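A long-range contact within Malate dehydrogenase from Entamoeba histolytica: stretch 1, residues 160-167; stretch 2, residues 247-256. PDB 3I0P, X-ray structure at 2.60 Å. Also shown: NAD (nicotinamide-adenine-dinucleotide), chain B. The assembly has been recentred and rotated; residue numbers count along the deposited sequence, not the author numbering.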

# COMPACT_ATOMS: atom_id res chain seq x y z
N ILE A 160 -0.76 -6.36 -18.57
CA ILE A 160 -0.75 -4.91 -18.79
C ILE A 160 0.07 -4.12 -17.75
O ILE A 160 0.69 -3.10 -18.08
CB ILE A 160 -2.21 -4.35 -18.92
CG1 ILE A 160 -2.21 -2.90 -19.43
CG2 ILE A 160 -2.98 -4.52 -17.60
CD1 ILE A 160 -1.63 -2.73 -20.83
N LEU A 161 0.07 -4.59 -16.51
CA LEU A 161 0.75 -3.91 -15.41
C LEU A 161 2.05 -4.63 -15.06
O LEU A 161 2.12 -5.86 -15.13
CB LEU A 161 -0.15 -3.86 -14.18
CG LEU A 161 -1.19 -2.76 -14.06
CD1 LEU A 161 -2.38 -3.22 -13.22
CD2 LEU A 161 -0.56 -1.51 -13.47
N GLY A 162 3.05 -3.86 -14.66
CA GLY A 162 4.27 -4.46 -14.13
C GLY A 162 3.98 -5.17 -12.81
O GLY A 162 2.86 -5.10 -12.30
N THR A 163 4.98 -5.86 -12.28
CA THR A 163 4.85 -6.46 -10.96
C THR A 163 4.90 -5.35 -9.90
O THR A 163 4.57 -5.58 -8.73
CB THR A 163 5.95 -7.49 -10.71
OG1 THR A 163 7.20 -6.98 -11.20
CG2 THR A 163 5.64 -8.78 -11.46
N ASN A 164 5.32 -4.16 -10.33
CA ASN A 164 5.17 -2.92 -9.57
C ASN A 164 5.35 -3.06 -8.07
O ASN A 164 4.38 -2.98 -7.31
CB ASN A 164 3.82 -2.29 -9.92
CG ASN A 164 3.78 -1.80 -11.36
OD1 ASN A 164 4.70 -2.05 -12.14
ND2 ASN A 164 2.72 -1.07 -11.72
N PRO A 165 6.60 -3.26 -7.62
CA PRO A 165 6.82 -3.45 -6.19
C PRO A 165 6.69 -2.15 -5.41
O PRO A 165 6.87 -1.06 -5.96
CB PRO A 165 8.25 -4.00 -6.12
CG PRO A 165 8.93 -3.40 -7.27
CD PRO A 165 7.88 -3.28 -8.37
N LEU A 166 6.37 -2.32 -4.13
CA LEU A 166 6.29 -1.24 -3.18
C LEU A 166 7.15 -1.67 -2.01
O LEU A 166 7.03 -2.79 -1.52
CB LEU A 166 4.84 -1.07 -2.73
CG LEU A 166 4.47 0.01 -1.73
CD1 LEU A 166 4.73 1.39 -2.32
CD2 LEU A 166 3.00 -0.15 -1.34
N ALA A 167 8.04 -0.78 -1.57
CA ALA A 167 8.85 -1.03 -0.38
C ALA A 167 8.61 0.08 0.63
O ALA A 167 8.46 1.24 0.26
CB ALA A 167 10.30 -1.13 -0.72
N GLY A 247 -5.05 -5.62 -4.70
CA GLY A 247 -3.70 -5.72 -5.26
C GLY A 247 -3.61 -5.00 -6.59
O GLY A 247 -2.64 -4.26 -6.86
N TYR A 248 -4.63 -5.19 -7.42
CA TYR A 248 -4.73 -4.51 -8.71
C TYR A 248 -4.70 -2.98 -8.57
O TYR A 248 -3.91 -2.31 -9.24
CB TYR A 248 -5.98 -5.01 -9.45
CG TYR A 248 -6.50 -4.16 -10.58
CD1 TYR A 248 -5.64 -3.62 -11.55
CD2 TYR A 248 -7.87 -3.90 -10.70
CE1 TYR A 248 -6.13 -2.83 -12.59
CE2 TYR A 248 -8.38 -3.13 -11.75
CZ TYR A 248 -7.50 -2.60 -12.69
OH TYR A 248 -8.00 -1.83 -13.71
N CYS A 249 -5.53 -2.42 -7.68
CA CYS A 249 -5.51 -0.98 -7.41
C CYS A 249 -4.17 -0.50 -6.86
O CYS A 249 -3.71 0.58 -7.23
CB CYS A 249 -6.65 -0.57 -6.48
SG CYS A 249 -8.26 -0.70 -7.27
N LEU A 250 -3.56 -1.31 -6.00
CA LEU A 250 -2.25 -0.97 -5.42
C LEU A 250 -1.15 -0.96 -6.49
O LEU A 250 -0.31 -0.06 -6.51
CB LEU A 250 -1.90 -1.89 -4.25
CG LEU A 250 -2.77 -1.77 -2.97
CD1 LEU A 250 -2.48 -2.90 -1.97
CD2 LEU A 250 -2.66 -0.40 -2.30
N SER A 251 -1.18 -1.97 -7.36
CA SER A 251 -0.34 -2.02 -8.56
C SER A 251 -0.46 -0.73 -9.37
O SER A 251 0.55 -0.12 -9.73
CB SER A 251 -0.74 -3.24 -9.41
OG SER A 251 0.08 -3.41 -10.55
N GLU A 252 -1.69 -0.29 -9.63
CA GLU A 252 -1.89 0.96 -10.38
C GLU A 252 -1.34 2.18 -9.63
O GLU A 252 -0.72 3.06 -10.25
CB GLU A 252 -3.36 1.17 -10.76
CG GLU A 252 -3.53 2.41 -11.62
CD GLU A 252 -4.95 2.72 -12.02
OE1 GLU A 252 -5.87 1.91 -11.78
OE2 GLU A 252 -5.13 3.80 -12.60
N PHE A 253 -1.57 2.23 -8.32
CA PHE A 253 -1.00 3.25 -7.45
C PHE A 253 0.49 3.38 -7.72
O PHE A 253 0.98 4.46 -8.05
CB PHE A 253 -1.26 2.91 -5.97
CG PHE A 253 -0.42 3.70 -4.99
CD1 PHE A 253 -0.56 5.08 -4.87
CD2 PHE A 253 0.49 3.05 -4.15
CE1 PHE A 253 0.22 5.80 -3.95
CE2 PHE A 253 1.27 3.76 -3.23
CZ PHE A 253 1.13 5.13 -3.13
N VAL A 254 1.20 2.25 -7.64
CA VAL A 254 2.63 2.23 -7.90
C VAL A 254 2.96 2.81 -9.29
O VAL A 254 3.83 3.67 -9.43
CB VAL A 254 3.21 0.82 -7.73
CG1 VAL A 254 4.63 0.74 -8.30
CG2 VAL A 254 3.19 0.44 -6.25
N GLU A 255 2.22 2.35 -10.29
CA GLU A 255 2.39 2.79 -11.67
C GLU A 255 2.27 4.31 -11.82
O GLU A 255 3.12 4.95 -12.46
CB GLU A 255 1.35 2.09 -12.55
CG GLU A 255 1.53 2.32 -14.05
CD GLU A 255 2.63 1.45 -14.64
OE1 GLU A 255 3.33 1.95 -15.54
OE2 GLU A 255 2.79 0.29 -14.20
N ILE A 256 1.20 4.88 -11.25
CA ILE A 256 0.94 6.31 -11.34
C ILE A 256 2.02 7.11 -10.64
O ILE A 256 2.54 8.08 -11.19
CB ILE A 256 -0.43 6.67 -10.77
CG1 ILE A 256 -1.53 6.11 -11.67
CG2 ILE A 256 -0.58 8.17 -10.59
CD1 ILE A 256 -2.89 6.13 -11.02
PA NAD B . 7.97 -11.78 -1.09
O1A NAD B . 9.25 -12.56 -0.98
O2A NAD B . 6.70 -12.51 -1.40
O5B NAD B . 7.81 -10.99 0.30
C5B NAD B . 8.90 -10.22 0.82
C4B NAD B . 8.47 -9.27 1.95
O4B NAD B . 7.49 -9.87 2.81
C3B NAD B . 9.62 -8.89 2.86
O3B NAD B . 9.38 -7.57 3.37
C2B NAD B . 9.54 -9.91 3.98
O2B NAD B . 10.11 -9.40 5.19
C1B NAD B . 8.04 -10.07 4.12
N9A NAD B . 7.60 -11.40 4.64
C8A NAD B . 7.78 -12.60 4.07
N7A NAD B . 7.21 -13.54 4.85
C5A NAD B . 6.65 -12.91 5.92
C6A NAD B . 5.93 -13.34 7.04
N6A NAD B . 5.65 -14.65 7.24
N1A NAD B . 5.50 -12.43 7.95
C2A NAD B . 5.76 -11.12 7.78
N3A NAD B . 6.44 -10.69 6.71
C4A NAD B . 6.90 -11.56 5.77
O3 NAD B . 8.14 -10.53 -2.12
PN NAD B . 8.30 -10.56 -3.74
O1N NAD B . 7.08 -9.90 -4.33
O2N NAD B . 8.73 -11.94 -4.20
O5D NAD B . 9.54 -9.58 -4.01
C5D NAD B . 10.89 -10.04 -3.84
C4D NAD B . 11.87 -8.97 -4.31
O4D NAD B . 11.72 -8.73 -5.71
C3D NAD B . 11.65 -7.63 -3.62
O3D NAD B . 12.89 -7.24 -3.02
C2D NAD B . 11.19 -6.68 -4.72
O2D NAD B . 11.66 -5.32 -4.60
C1D NAD B . 11.78 -7.32 -5.95
N1N NAD B . 11.08 -6.92 -7.17
C2N NAD B . 11.66 -5.98 -7.96
C3N NAD B . 11.02 -5.57 -9.13
C7N NAD B . 11.65 -4.53 -10.03
O7N NAD B . 11.06 -4.20 -11.05
N7N NAD B . 12.82 -4.00 -9.69
C4N NAD B . 9.79 -6.13 -9.48
C5N NAD B . 9.21 -7.09 -8.64
C6N NAD B . 9.89 -7.47 -7.48
O HOH W 1 1.54 -5.66 -10.08
O HOH W 2 3.63 -1.30 -15.83

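The contact is organised around one amide. Asn-164 directs its side chain at the helix, and ND2 spends both of its hydrogens there: it donates to Glu-255 OE2 at 2.8 Å and to the backbone carbonyl Ser-251 O at 3.1 Å, both nearly linear, with N-H...acceptor angles of 166° and 169°. The residues are one helical turn apart, and the bent Glu-255 side chain leaves OE2 about 5.0 Å from Ser-251 O, near enough for one NH2 group to reach both. Ser-251 O also accepts the helical bond from Glu-255 N at 3.0 Å, serving both helix and loop. Asn-164 and Ser-251 also have the closest CA atoms, 5.7 Å apart.

Water extends the polar pattern to Gly-162. One water donates to Gly-162 O at 2.6 Å and hydrogen-bonds Ser-251 OG at 2.7 Å; another accepts from Gly-162 N at 2.9 Å and donates to Glu-255 OE2 at a short 2.4 Å. A CB on Gly-162 would fall about 2.3 Å from Asn-164 OD1, so the bare backbone leaves room for the amide in its observed pose.

Apolar packing flanks this centre. Leu-161, the residue most covered by the opposing stretch, points toward the helix; its CD1 meets the edge of the Tyr-248 ring, 3.7 Å from Tyr-248 CD1, and its CD1 and CD2 lie 3.6 and 3.5 Å from Ser-251 OG. Val-254 points back toward the loop, bringing CG1 to 3.5 Å from Asn-164 CB and CG2 to 4.2 Å from Leu-166 CB. Leu-166 CD1 lies 4.3 Å from Phe-253 CE2, a similarly loose contact.

Thr-163 points away from the helix, and its OG1 lies 3.2 Å from NAD C4N. The rule is economical: the amide supplies both direct hydrogen bonds, two waters bridge at Gly-162, and apolar side chains pack alongside.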